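Local coordinates for protein phytase (Debaryomyces castellii, PDB 2GFI) that probably hydrolyses phosphate groups from phytate (inositol hexakisphosphate), as a yeast 3-phytase of the histidine acid phosphatase family, at residues M200-L205 and G306-N311; L310-E315 and S438-Y443; T302-S307 and E430-N435; I338-S341 and I345-P348. All coordinates share one frame; numbering follows the deposited sequence.

Contact 1: residues M200-L205 and G306-N311; sequences MGANSL and GSTLLN. With NAG (2-acetamido-2-deoxy-beta-D-glucopyranose), chain C.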
loop_
_atom_site.group_PDB
_atom_site.type_symbol
_atom_site.label_atom_id
_atom_site.label_comp_id
_atom_site.label_asym_id
_atom_site.label_seq_id
_atom_site.Cartn_x
_atom_site.Cartn_y
_atom_site.Cartn_z
ATOM N N MET A 200 -5.828 10.394 46.492
ATOM C CA MET A 200 -4.707 11.024 45.800
ATOM C C MET A 200 -5.129 12.411 45.353
ATOM O O MET A 200 -4.292 13.253 45.045
ATOM C CB MET A 200 -4.265 10.179 44.602
ATOM C CG MET A 200 -3.520 8.877 44.982
ATOM S SD MET A 200 -2.052 9.159 46.016
ATOM C CE MET A 200 -0.786 9.537 44.794
ATOM N N GLY A 201 -6.438 12.654 45.346
ATOM C CA GLY A 201 -6.992 13.892 44.836
ATOM C C GLY A 201 -6.430 14.190 43.451
ATOM O O GLY A 201 -6.399 13.308 42.563
ATOM N N ALA A 202 -5.949 15.417 43.296
ATOM C CA ALA A 202 -5.449 15.913 42.049
ATOM C C ALA A 202 -4.018 15.451 41.785
ATOM O O ALA A 202 -3.502 15.610 40.666
ATOM C CB ALA A 202 -5.533 17.434 42.025
ATOM N N ASN A 203 -3.372 14.878 42.797
ATOM C CA ASN A 203 -2.004 14.413 42.630
ATOM C C ASN A 203 -2.015 12.987 42.116
ATOM O O ASN A 203 -1.684 12.043 42.827
ATOM C CB ASN A 203 -1.205 14.515 43.919
ATOM C CG ASN A 203 0.227 14.144 43.703
ATOM O OD1 ASN A 203 0.825 14.541 42.696
ATOM N ND2 ASN A 203 0.780 13.343 44.603
ATOM N N SER A 204 -2.405 12.858 40.856
ATOM C CA SER A 204 -2.965 11.612 40.321
ATOM C C SER A 204 -2.862 11.652 38.806
ATOM O O SER A 204 -2.964 12.716 38.201
ATOM C CB SER A 204 -4.438 11.541 40.695
ATOM O OG SER A 204 -5.009 10.318 40.305
ATOM N N LEU A 205 -2.647 10.490 38.207
ATOM C CA LEU A 205 -2.805 10.331 36.756
ATOM C C LEU A 205 -4.247 9.977 36.428
ATOM O O LEU A 205 -4.631 9.919 35.272
ATOM C CB LEU A 205 -1.823 9.293 36.210
ATOM C CG LEU A 205 -0.409 9.826 36.028
ATOM C CD1 LEU A 205 0.542 8.714 35.735
ATOM C CD2 LEU A 205 -0.329 10.983 34.975
ATOM N N GLY A 306 -9.819 17.578 34.122
ATOM C CA GLY A 306 -8.792 17.646 33.077
ATOM C C GLY A 306 -7.730 18.710 33.297
ATOM O O GLY A 306 -6.577 18.534 32.904
ATOM N N SER A 307 -8.134 19.814 33.926
ATOM C CA SER A 307 -7.274 20.979 34.143
ATOM C C SER A 307 -6.140 20.707 35.099
ATOM O O SER A 307 -5.175 21.473 35.132
ATOM C CB SER A 307 -8.081 22.169 34.675
ATOM O OG SER A 307 -9.002 22.620 33.710
ATOM N N THR A 308 -6.252 19.638 35.882
ATOM C CA THR A 308 -5.190 19.296 36.805
ATOM C C THR A 308 -3.950 18.911 36.041
ATOM O O THR A 308 -2.863 19.474 36.305
ATOM C CB THR A 308 -5.600 18.205 37.849
ATOM O OG1 THR A 308 -5.999 17.009 37.175
ATOM C CG2 THR A 308 -6.842 18.620 38.600
ATOM N N LEU A 309 -4.099 17.990 35.076
ATOM C CA LEU A 309 -2.974 17.613 34.204
ATOM C C LEU A 309 -2.607 18.708 33.235
ATOM O O LEU A 309 -1.463 18.814 32.875
ATOM C CB LEU A 309 -3.208 16.285 33.454
ATOM C CG LEU A 309 -3.226 15.013 34.309
ATOM C CD1 LEU A 309 -3.555 13.781 33.466
ATOM C CD2 LEU A 309 -1.912 14.823 35.107
ATOM N N LEU A 310 -3.567 19.525 32.803
ATOM C CA LEU A 310 -3.235 20.638 31.901
ATOM C C LEU A 310 -2.329 21.653 32.593
ATOM O O LEU A 310 -1.323 22.076 32.011
ATOM C CB LEU A 310 -4.488 21.298 31.345
ATOM C CG LEU A 310 -4.273 22.348 30.254
ATOM C CD1 LEU A 310 -3.649 21.688 29.065
ATOM C CD2 LEU A 310 -5.579 23.041 29.908
ATOM N N ASN A 311 -2.674 22.003 33.846
ATOM C CA ASN A 311 -1.840 22.886 34.713
ATOM C C ASN A 311 -0.444 22.346 34.970
ATOM O O ASN A 311 0.547 23.065 34.816
ATOM C CB ASN A 311 -2.515 23.090 36.070
ATOM C CG ASN A 311 -3.599 24.150 36.042
ATOM O OD1 ASN A 311 -3.728 24.889 35.061
ATOM N ND2 ASN A 311 -4.371 24.241 37.145
HETATM C C1 NAG C . -5.103 25.482 37.344
HETATM C C2 NAG C . -6.102 25.184 38.488
HETATM C C3 NAG C . -6.792 26.461 39.017
HETATM C C4 NAG C . -5.758 27.551 39.356
HETATM C C5 NAG C . -4.918 27.743 38.079
HETATM C C6 NAG C . -3.838 28.798 38.200
HETATM C C7 NAG C . -7.077 22.897 38.503
HETATM C C8 NAG C . -8.385 22.167 38.357
HETATM N N2 NAG C . -7.086 24.176 38.088
HETATM O O3 NAG C . -7.576 26.116 40.129
HETATM O O4 NAG C . -6.308 28.776 39.883
HETATM O O5 NAG C . -4.252 26.530 37.737
HETATM O O6 NAG C . -3.102 28.711 37.006
HETATM O O7 NAG C . -6.095 22.299 38.973
HETATM O O HOH W 1 -4.173 15.326 37.836
#

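Contact 2: residues L310-E315 and S438-Y443; sequences LNASLE and SAVTFY. With NAG (2-acetamido-2-deoxy-beta-D-glucopyranose), chain C.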
loop_
_atom_site.group_PDB
_atom_site.type_symbol
_atom_site.label_atom_id
_atom_site.label_comp_id
_atom_site.label_asym_id
_atom_site.label_seq_id
_atom_site.Cartn_x
_atom_site.Cartn_y
_atom_site.Cartn_z
ATOM N N LEU A 310 -3.567 19.525 32.803
ATOM C CA LEU A 310 -3.235 20.638 31.901
ATOM C C LEU A 310 -2.329 21.653 32.593
ATOM O O LEU A 310 -1.323 22.076 32.011
ATOM C CB LEU A 310 -4.488 21.298 31.345
ATOM C CG LEU A 310 -4.273 22.348 30.254
ATOM C CD1 LEU A 310 -3.649 21.688 29.065
ATOM C CD2 LEU A 310 -5.579 23.041 29.908
ATOM N N ASN A 311 -2.674 22.003 33.846
ATOM C CA ASN A 311 -1.840 22.886 34.713
ATOM C C ASN A 311 -0.444 22.346 34.970
ATOM O O ASN A 311 0.547 23.065 34.816
ATOM C CB ASN A 311 -2.515 23.090 36.070
ATOM C CG ASN A 311 -3.599 24.150 36.042
ATOM O OD1 ASN A 311 -3.728 24.889 35.061
ATOM N ND2 ASN A 311 -4.371 24.241 37.145
ATOM N N ALA A 312 -0.374 21.076 35.343
ATOM C CA ALA A 312 0.872 20.391 35.660
ATOM C C ALA A 312 1.802 20.377 34.461
ATOM O O ALA A 312 2.992 20.753 34.563
ATOM C CB ALA A 312 0.588 18.961 36.128
ATOM N N SER A 313 1.245 19.968 33.319
ATOM C CA SER A 313 1.939 20.018 32.036
ATOM C C SER A 313 2.475 21.412 31.706
ATOM O O SER A 313 3.589 21.555 31.191
ATOM C CB SER A 313 1.010 19.517 30.911
ATOM O OG SER A 313 1.329 20.121 29.671
ATOM N N LEU A 314 1.661 22.429 31.978
ATOM C CA LEU A 314 2.073 23.817 31.753
ATOM C C LEU A 314 3.198 24.227 32.708
ATOM O O LEU A 314 4.162 24.855 32.267
ATOM C CB LEU A 314 0.880 24.780 31.847
ATOM C CG LEU A 314 1.272 26.261 31.708
ATOM C CD1 LEU A 314 1.724 26.562 30.299
ATOM C CD2 LEU A 314 0.144 27.189 32.145
ATOM N N GLU A 315 3.093 23.858 33.990
ATOM C CA GLU A 315 4.190 24.051 34.942
ATOM C C GLU A 315 5.469 23.426 34.402
ATOM O O GLU A 315 6.531 24.036 34.483
ATOM C CB GLU A 315 3.882 23.462 36.330
ATOM C CG GLU A 315 2.778 24.184 37.067
ATOM C CD GLU A 315 2.564 23.644 38.475
ATOM O OE1 GLU A 315 3.586 23.268 39.135
ATOM O OE2 GLU A 315 1.385 23.601 38.933
ATOM N N SER A 438 -4.397 19.118 46.106
ATOM C CA SER A 438 -5.177 20.077 45.344
ATOM C C SER A 438 -4.585 20.250 43.951
ATOM O O SER A 438 -5.228 20.791 43.050
ATOM C CB SER A 438 -5.228 21.434 46.058
ATOM O OG SER A 438 -3.939 22.013 46.097
ATOM N N ALA A 439 -3.351 19.783 43.794
ATOM C CA ALA A 439 -2.617 19.940 42.558
ATOM C C ALA A 439 -1.700 18.741 42.378
ATOM O O ALA A 439 -1.464 17.976 43.327
ATOM C CB ALA A 439 -1.814 21.262 42.581
ATOM N N VAL A 440 -1.219 18.562 41.140
ATOM C CA VAL A 440 -0.199 17.570 40.830
ATOM C C VAL A 440 1.123 18.080 41.385
ATOM O O VAL A 440 1.503 19.247 41.161
ATOM C CB VAL A 440 -0.056 17.324 39.276
ATOM C CG1 VAL A 440 1.271 16.576 38.922
ATOM C CG2 VAL A 440 -1.273 16.611 38.710
ATOM N N THR A 441 1.804 17.194 42.101
ATOM C CA THR A 441 3.165 17.418 42.532
ATOM C C THR A 441 4.057 16.254 42.144
ATOM O O THR A 441 5.277 16.369 42.251
ATOM C CB THR A 441 3.254 17.665 44.088
ATOM O OG1 THR A 441 2.793 16.510 44.808
ATOM C CG2 THR A 441 2.306 18.825 44.533
ATOM N N PHE A 442 3.476 15.127 41.710
ATOM C CA PHE A 442 4.282 13.908 41.504
ATOM C C PHE A 442 5.421 14.086 40.482
ATOM O O PHE A 442 6.424 13.406 40.589
ATOM C CB PHE A 442 3.417 12.638 41.247
ATOM C CG PHE A 442 2.601 12.686 39.972
ATOM C CD1 PHE A 442 3.205 12.490 38.731
ATOM C CD2 PHE A 442 1.234 12.964 40.018
ATOM C CE1 PHE A 442 2.459 12.553 37.562
ATOM C CE2 PHE A 442 0.465 13.044 38.843
ATOM C CZ PHE A 442 1.097 12.834 37.603
ATOM N N TYR A 443 5.283 14.988 39.500
ATOM C CA TYR A 443 6.397 15.225 38.548
ATOM C C TYR A 443 7.621 15.872 39.221
ATOM O O TYR A 443 8.749 15.758 38.709
ATOM C CB TYR A 443 5.997 16.045 37.296
ATOM C CG TYR A 443 4.914 15.434 36.416
ATOM C CD1 TYR A 443 5.150 14.272 35.686
ATOM C CD2 TYR A 443 3.655 16.036 36.308
ATOM C CE1 TYR A 443 4.166 13.718 34.885
ATOM C CE2 TYR A 443 2.653 15.479 35.512
ATOM C CZ TYR A 443 2.922 14.321 34.808
ATOM O OH TYR A 443 1.949 13.753 34.032
HETATM C C1 NAG C . -5.103 25.482 37.344
HETATM C C2 NAG C . -6.102 25.184 38.488
HETATM C C3 NAG C . -6.792 26.461 39.017
HETATM C C4 NAG C . -5.758 27.551 39.356
HETATM C C5 NAG C . -4.918 27.743 38.079
HETATM C C6 NAG C . -3.838 28.798 38.200
HETATM C C7 NAG C . -7.077 22.897 38.503
HETATM C C8 NAG C . -8.385 22.167 38.357
HETATM N N2 NAG C . -7.086 24.176 38.088
HETATM O O3 NAG C . -7.576 26.116 40.129
HETATM O O4 NAG C . -6.308 28.776 39.883
HETATM O O5 NAG C . -4.252 26.530 37.737
HETATM O O6 NAG C . -3.102 28.711 37.006
HETATM O O7 NAG C . -6.095 22.299 38.973
#

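Contact 3: residues T302-S307 and E430-N435; sequences TRVIGS and EQCGNN. With NAG (2-acetamido-2-deoxy-beta-D-glucopyranose), chain D; NAG (2-acetamido-2-deoxy-beta-D-glucopyranose), chain C.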
loop_
_atom_site.group_PDB
_atom_site.type_symbol
_atom_site.label_atom_id
_atom_site.label_comp_id
_atom_site.label_asym_id
_atom_site.label_seq_id
_atom_site.Cartn_x
_atom_site.Cartn_y
_atom_site.Cartn_z
ATOM N N THR A 302 -15.661 17.603 33.804
ATOM C CA THR A 302 -14.397 17.139 33.210
ATOM C C THR A 302 -13.395 18.243 32.975
ATOM O O THR A 302 -12.186 18.002 33.027
ATOM C CB THR A 302 -14.636 16.385 31.897
ATOM O OG1 THR A 302 -15.282 17.264 30.957
ATOM C CG2 THR A 302 -15.579 15.186 32.127
ATOM N N ARG A 303 -13.871 19.457 32.707
ATOM C CA ARG A 303 -12.924 20.514 32.557
ATOM C C ARG A 303 -12.132 20.737 33.838
ATOM O O ARG A 303 -10.901 20.935 33.756
ATOM C CB ARG A 303 -13.518 21.820 32.121
ATOM C CG ARG A 303 -12.351 22.741 31.845
ATOM C CD ARG A 303 -12.656 23.974 31.167
ATOM N NE ARG A 303 -13.490 23.815 29.998
ATOM C CZ ARG A 303 -13.540 24.728 29.034
ATOM N NH1 ARG A 303 -12.749 25.803 29.112
ATOM N NH2 ARG A 303 -14.359 24.563 27.991
ATOM N N VAL A 304 -12.806 20.715 35.006
ATOM C CA VAL A 304 -12.068 20.909 36.270
ATOM C C VAL A 304 -11.075 19.771 36.499
ATOM O O VAL A 304 -9.929 20.027 36.849
ATOM C CB VAL A 304 -12.964 21.116 37.538
ATOM C CG1 VAL A 304 -13.797 19.891 37.852
ATOM C CG2 VAL A 304 -12.066 21.421 38.751
ATOM N N ILE A 305 -11.527 18.530 36.290
ATOM C CA ILE A 305 -10.659 17.354 36.422
ATOM C C ILE A 305 -9.510 17.381 35.406
ATOM O O ILE A 305 -8.364 17.239 35.786
ATOM C CB ILE A 305 -11.448 16.038 36.278
ATOM C CG1 ILE A 305 -12.527 15.915 37.340
ATOM C CG2 ILE A 305 -10.492 14.843 36.374
ATOM C CD1 ILE A 305 -13.590 14.878 36.979
ATOM N N GLY A 306 -9.819 17.578 34.122
ATOM C CA GLY A 306 -8.792 17.646 33.077
ATOM C C GLY A 306 -7.730 18.710 33.297
ATOM O O GLY A 306 -6.577 18.534 32.904
ATOM N N SER A 307 -8.134 19.814 33.926
ATOM C CA SER A 307 -7.274 20.979 34.143
ATOM C C SER A 307 -6.140 20.707 35.099
ATOM O O SER A 307 -5.175 21.473 35.132
ATOM C CB SER A 307 -8.081 22.169 34.675
ATOM O OG SER A 307 -9.002 22.620 33.710
ATOM N N GLU A 430 -12.679 22.478 45.581
ATOM C CA GLU A 430 -14.045 22.928 45.766
ATOM C C GLU A 430 -15.050 22.302 44.801
ATOM O O GLU A 430 -16.134 21.883 45.220
ATOM C CB GLU A 430 -14.138 24.465 45.812
ATOM C CG GLU A 430 -13.583 25.049 47.115
ATOM C CD GLU A 430 -14.267 24.488 48.378
ATOM O OE1 GLU A 430 -15.478 24.782 48.599
ATOM O OE2 GLU A 430 -13.601 23.750 49.157
ATOM N N GLN A 431 -14.694 22.190 43.526
ATOM C CA GLN A 431 -15.641 21.623 42.570
ATOM C C GLN A 431 -15.806 20.119 42.752
ATOM O O GLN A 431 -16.903 19.596 42.602
ATOM C CB GLN A 431 -15.268 21.983 41.144
ATOM C CG GLN A 431 -15.553 23.425 40.793
ATOM C CD GLN A 431 -14.894 23.798 39.494
ATOM O OE1 GLN A 431 -15.495 23.679 38.415
ATOM N NE2 GLN A 431 -13.644 24.194 39.573
ATOM N N CYS A 432 -14.720 19.450 43.108
ATOM C CA CYS A 432 -14.716 18.015 43.300
ATOM C C CYS A 432 -15.164 17.547 44.669
ATOM O O CYS A 432 -15.587 16.398 44.809
ATOM C CB CYS A 432 -13.336 17.452 42.988
ATOM S SG CYS A 432 -12.993 17.581 41.221
ATOM N N GLY A 433 -15.070 18.423 45.673
ATOM C CA GLY A 433 -15.434 18.077 47.059
ATOM C C GLY A 433 -14.392 17.160 47.663
ATOM O O GLY A 433 -14.729 16.225 48.384
ATOM N N ASN A 434 -13.125 17.411 47.352
ATOM C CA ASN A 434 -12.043 16.558 47.818
ATOM C C ASN A 434 -10.911 17.425 48.332
ATOM O O ASN A 434 -10.345 18.228 47.581
ATOM C CB ASN A 434 -11.555 15.639 46.682
ATOM C CG ASN A 434 -10.571 14.553 47.156
ATOM O OD1 ASN A 434 -9.916 14.689 48.188
ATOM N ND2 ASN A 434 -10.454 13.489 46.384
ATOM N N ASN A 435 -10.586 17.248 49.614
ATOM C CA ASN A 435 -9.577 18.050 50.319
ATOM C C ASN A 435 -8.196 17.432 50.470
ATOM O O ASN A 435 -7.362 17.931 51.234
ATOM C CB ASN A 435 -10.094 18.446 51.697
ATOM C CG ASN A 435 -10.684 19.821 51.693
ATOM O OD1 ASN A 435 -9.952 20.829 51.596
ATOM N ND2 ASN A 435 -12.017 19.889 51.763
HETATM C C1 NAG D . -9.350 12.280 50.884
HETATM C C2 NAG D . -10.246 12.935 51.955
HETATM C C3 NAG D . -11.144 11.961 52.732
HETATM C C4 NAG D . -11.705 10.849 51.829
HETATM C C5 NAG D . -10.515 10.227 51.079
HETATM C C6 NAG D . -10.814 8.895 50.373
HETATM C C7 NAG D . -9.511 14.979 53.031
HETATM C C8 NAG D . -8.452 15.686 53.831
HETATM N N2 NAG D . -9.427 13.650 52.916
HETATM O O3 NAG D . -12.174 12.694 53.376
HETATM O O4 NAG D . -12.426 9.877 52.569
HETATM O O5 NAG D . -10.007 11.220 50.197
HETATM O O6 NAG D . -11.824 9.029 49.398
HETATM O O7 NAG D . -10.413 15.620 52.505
HETATM C C1 NAG C . -5.103 25.482 37.344
HETATM C C2 NAG C . -6.102 25.184 38.488
HETATM C C3 NAG C . -6.792 26.461 39.017
HETATM C C4 NAG C . -5.758 27.551 39.356
HETATM C C5 NAG C . -4.918 27.743 38.079
HETATM C C6 NAG C . -3.838 28.798 38.200
HETATM C C7 NAG C . -7.077 22.897 38.503
HETATM C C8 NAG C . -8.385 22.167 38.357
HETATM N N2 NAG C . -7.086 24.176 38.088
HETATM O O3 NAG C . -7.576 26.116 40.129
HETATM O O4 NAG C . -6.308 28.776 39.883
HETATM O O5 NAG C . -4.252 26.530 37.737
HETATM O O6 NAG C . -3.102 28.711 37.006
HETATM O O7 NAG C . -6.095 22.299 38.973
HETATM O O HOH W 2 -15.339 21.614 35.647
#

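Contact 4: residues I338-S341 and I345-P348; sequences IFHS and ILIP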
loop_
_atom_site.group_PDB
_atom_site.type_symbol
_atom_site.label_atom_id
_atom_site.label_comp_id
_atom_site.label_asym_id
_atom_site.label_seq_id
_atom_site.Cartn_x
_atom_site.Cartn_y
_atom_site.Cartn_z
ATOM N N ILE A 338 -10.615 13.121 29.579
ATOM C CA ILE A 338 -10.889 14.212 30.493
ATOM C C ILE A 338 -9.784 15.268 30.402
ATOM O O ILE A 338 -10.063 16.455 30.339
ATOM C CB ILE A 338 -11.051 13.658 31.929
ATOM C CG1 ILE A 338 -12.306 12.752 32.015
ATOM C CG2 ILE A 338 -11.042 14.796 32.946
ATOM C CD1 ILE A 338 -12.349 11.862 33.242
ATOM N N PHE A 339 -8.533 14.828 30.364
ATOM C CA PHE A 339 -7.413 15.725 30.070
ATOM C C PHE A 339 -7.721 16.577 28.836
ATOM O O PHE A 339 -7.646 17.799 28.907
ATOM C CB PHE A 339 -6.120 14.900 29.909
ATOM C CG PHE A 339 -4.870 15.709 29.708
ATOM C CD1 PHE A 339 -4.807 17.067 30.017
ATOM C CD2 PHE A 339 -3.712 15.080 29.250
ATOM C CE1 PHE A 339 -3.603 17.781 29.844
ATOM C CE2 PHE A 339 -2.507 15.813 29.050
ATOM C CZ PHE A 339 -2.462 17.149 29.368
ATOM N N HIS A 340 -8.123 15.938 27.735
ATOM C CA HIS A 340 -8.490 16.628 26.476
ATOM C C HIS A 340 -9.694 17.521 26.570
ATOM O O HIS A 340 -9.809 18.502 25.833
ATOM C CB HIS A 340 -8.680 15.628 25.314
ATOM C CG HIS A 340 -7.391 15.252 24.656
ATOM N ND1 HIS A 340 -6.897 15.916 23.544
ATOM C CD2 HIS A 340 -6.463 14.330 24.992
ATOM C CE1 HIS A 340 -5.728 15.399 23.214
ATOM N NE2 HIS A 340 -5.439 14.438 24.078
ATOM N N SER A 341 -10.597 17.203 27.489
ATOM C CA SER A 341 -11.688 18.131 27.802
ATOM C C SER A 341 -11.110 19.498 28.210
ATOM O O SER A 341 -11.632 20.545 27.827
ATOM C CB SER A 341 -12.544 17.571 28.924
ATOM O OG SER A 341 -13.779 18.234 28.951
ATOM N N ILE A 345 -8.402 20.913 22.223
ATOM C CA ILE A 345 -8.063 20.933 20.796
ATOM C C ILE A 345 -8.879 19.952 19.938
ATOM O O ILE A 345 -8.938 20.069 18.712
ATOM C CB ILE A 345 -6.549 20.711 20.616
ATOM C CG1 ILE A 345 -6.136 19.383 21.247
ATOM C CG2 ILE A 345 -5.810 21.874 21.238
ATOM C CD1 ILE A 345 -4.720 18.971 20.904
ATOM N N LEU A 346 -9.485 18.961 20.571
ATOM C CA LEU A 346 -10.290 17.998 19.825
ATOM C C LEU A 346 -11.733 17.971 20.338
ATOM O O LEU A 346 -12.453 16.980 20.179
ATOM C CB LEU A 346 -9.618 16.626 19.825
ATOM C CG LEU A 346 -8.378 16.561 18.923
ATOM C CD1 LEU A 346 -7.606 15.296 19.200
ATOM C CD2 LEU A 346 -8.762 16.645 17.435
ATOM N N ILE A 347 -12.140 19.105 20.915
ATOM C CA ILE A 347 -13.458 19.275 21.541
ATOM C C ILE A 347 -14.381 20.114 20.635
ATOM O O ILE A 347 -14.016 21.202 20.213
ATOM C CB ILE A 347 -13.285 19.925 22.975
ATOM C CG1 ILE A 347 -12.265 19.152 23.814
ATOM C CG2 ILE A 347 -14.624 20.071 23.711
ATOM C CD1 ILE A 347 -12.449 17.636 23.826
ATOM N N PRO A 348 -15.580 19.623 20.340
ATOM C CA PRO A 348 -16.518 20.386 19.506
ATOM C C PRO A 348 -17.012 21.616 20.281
ATOM O O PRO A 348 -16.977 21.606 21.515
ATOM C CB PRO A 348 -17.675 19.403 19.277
ATOM C CG PRO A 348 -17.652 18.543 20.438
ATOM C CD PRO A 348 -16.158 18.345 20.797
HETATM O O HOH W 3 -8.792 18.129 23.370
#

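Contact 1: residues M200-L205 and G306-N311
At the flat peptide of Ser204, Leu309 CD2 lies 3.9 Å from Ser204 O, and a water donates to the same oxygen. This is the histidine acid phosphatase fold, at the place where the loop after strand 189-194 lies against helix 302-318. The loop makes a type II' beta turn from Met200 to Asn203, with Gly201 at positive phi, closed by the bond from Asn203 N to Met200 O. Asn203 is then the centre of an inverse gamma turn. The turn brings the methyl of Ala202 against the helix, where Ala202 CB meets Thr308 CG2 at 3.9 Å. Further along, the branched ends of Leu205 and Leu309 cross at about a right angle, with Leu205 CD2 4.2 Å from Leu309 CD2. Leu309 carries its CG anti to the carbonyl carbon (chi1 -69°), and its end reaches the loop in this way. Leu205 and Leu309 also both pack on Tyr443.

No direct hydrogen bond joins the two segments. One water bridges them, 2.9 Å from Ala202 O, 2.9 Å from Ser204 O and 2.6 Å from Thr308 OG1. It thus gives two buried carbonyls a polar partner. Thr308 OG1 is also bonded to Ile305 O, one turn back in the helix, which helps fix the hydroxyl. On the outer side the helix carries a glycan. Asn311 ND2 is bonded covalently to C1 of the sugar NAG (chain C), and Thr308 CG2 lies 3.8 Å from O7 of that sugar.

Contact 2: residues L310-E315 and S438-Y443
Val440 holds CG1 anti to its backbone N (chi1 164°) and CG2 anti to its carbonyl carbon, an arrangement that turns its branch point to the methyl of Ala312. Ala312 CB lies 3.6 Å from Val440 CB, 3.7 Å from Val440 CG1 and 4.0 Å from Val440 CG2. Tyr443 has its CG anti to the carbonyl carbon (chi1 -60°), which turns the ring toward the same methyl. Ala312 CB comes to the ring edge, near its plane, 4.1 Å from Tyr443 CE2. One small methyl is therefore met by a valine branch and the edge of a tyrosine ring, and the whole contact is buried.

The contact joins the middle of helix 302-318 to the loop that leads into the short helix 442-445, in the histidine acid phosphatase fold. Tyr443 continues inward to the central sheet. Its hydroxyl is hydrogen-bonded to Ser329 of strand 326-331, and its ring packs edge-to-face with Phe161 of strand 158-163.

The second segment also packs on itself. Phe442 CE1 sits over the centre of one face of the Tyr443 ring, 3.2 Å above its plane. Val440 CG1 lies over one face of the Phe442 ring, offset toward the rim.

Contact 3: residues T302-S307 and E430-N435
Van der Waals contact comes first: Val304 packs against Gln431 and Cys432, which in the histidine acid phosphatase fold joins the first turns of helix 302-318 to the end of the short helix 428-432. The side chains of Val304 and Gln431 slide past each other in opposite directions. A methyl meets a polar amide here, with Val304 CG2 3.3 Å from Gln431 NE2, and the extended Gln431 chain brings the amide there. The apolar part is the sulfur of Cys432, where Cys432 SG touches both Val304 CG1 and Ile305 CG1, each at 4.2 Å. That sulfur is in a disulfide with Cys211, which ties the helix end to another loop. Gly433, with positive phi, ends the helical run.

The two sugars touch different segments. Asn435 N makes a weak hydrogen bond to O7 of NAG (chain D), while Val304 O lies 3.0 Å from C8 of NAG (chain C).

Among polar interactions, a water accepts from Val304 N at 2.8 Å and donates weakly to Gln431 OE1 at 3.5 Å. Gln431 NE2 is bonded to Asn427 O. Were Gln431 an alanine, Asn427 O would probably lose its amide partner and a gap would open over Val304. Within helix 302-318, Ser307 OG bonds Arg303 O at 2.5 Å, and Ser307 N reaches that oxygen from the opposite face of the carbonyl plane.

Contact 4: residues I338-S341 and I345-P348
Ile347 makes the tight part of this contact. Its CG1 lies 3.2 Å from His340 O and its CD1 3.4 Å from His340 O, so an apolar branch leans on a helix carbonyl. Ile347 CD1 also comes 4.1 Å from Ser341 CA. The fit depends on CG1 standing anti to the carbonyl carbon (chi1 -52°), with CD1 folded round by chi2 (-48°).

The looser part lies at the His340 ring. Ile345 CG1 approaches its edge, near the ring plane, 4.2 Å from His340 ND1. Leu346 CD1 comes to the ring obliquely, 4.4 Å from His340 CE1. Ile345 and Leu346 are partly exposed, whereas His340 and Ser341 are buried.

The chain here doubles back after helix 333-343, the helix that in this histidine acid phosphatase fold begins at the predicted proton donor Asp333. A water sits in this bend, in the His340 ring plane at its edge, 2.9 Å from His340 ND1. It donates to His340 O at 2.7 Å and accepts from Leu346 N. The other ring nitrogen, His340 NE2, is hydrogen-bonded to Thr375 OG1 of strand 374-382, and two partners thus limit the ring's rotation.

With an alanine at Ile347, His340 O is likely to lose its apolar cover, and a gap would probably open beside Ser341.

In the fold
From the N terminus, the loop at 200-205 comes first. Contact 1 ties it to 306-311 and closes a loop of 100 residues that is rich in helix and has no strand. Helix 302-318 then supplies one side of contacts 1, 2 and 3. Contact 4 is local: it closes the short turn after helix 333-343. It falls between the two ends of both contact 2 and contact 3. Those two reach the late chain, at 438-443 and 430-435, and their segments alternate, so they cross. Asn203 OD1 is probably bonded to Thr441 N and Phe442 N, linking contacts 1 and 2. Thr302 OG1 and Ser341 OG link contacts 3 and 4.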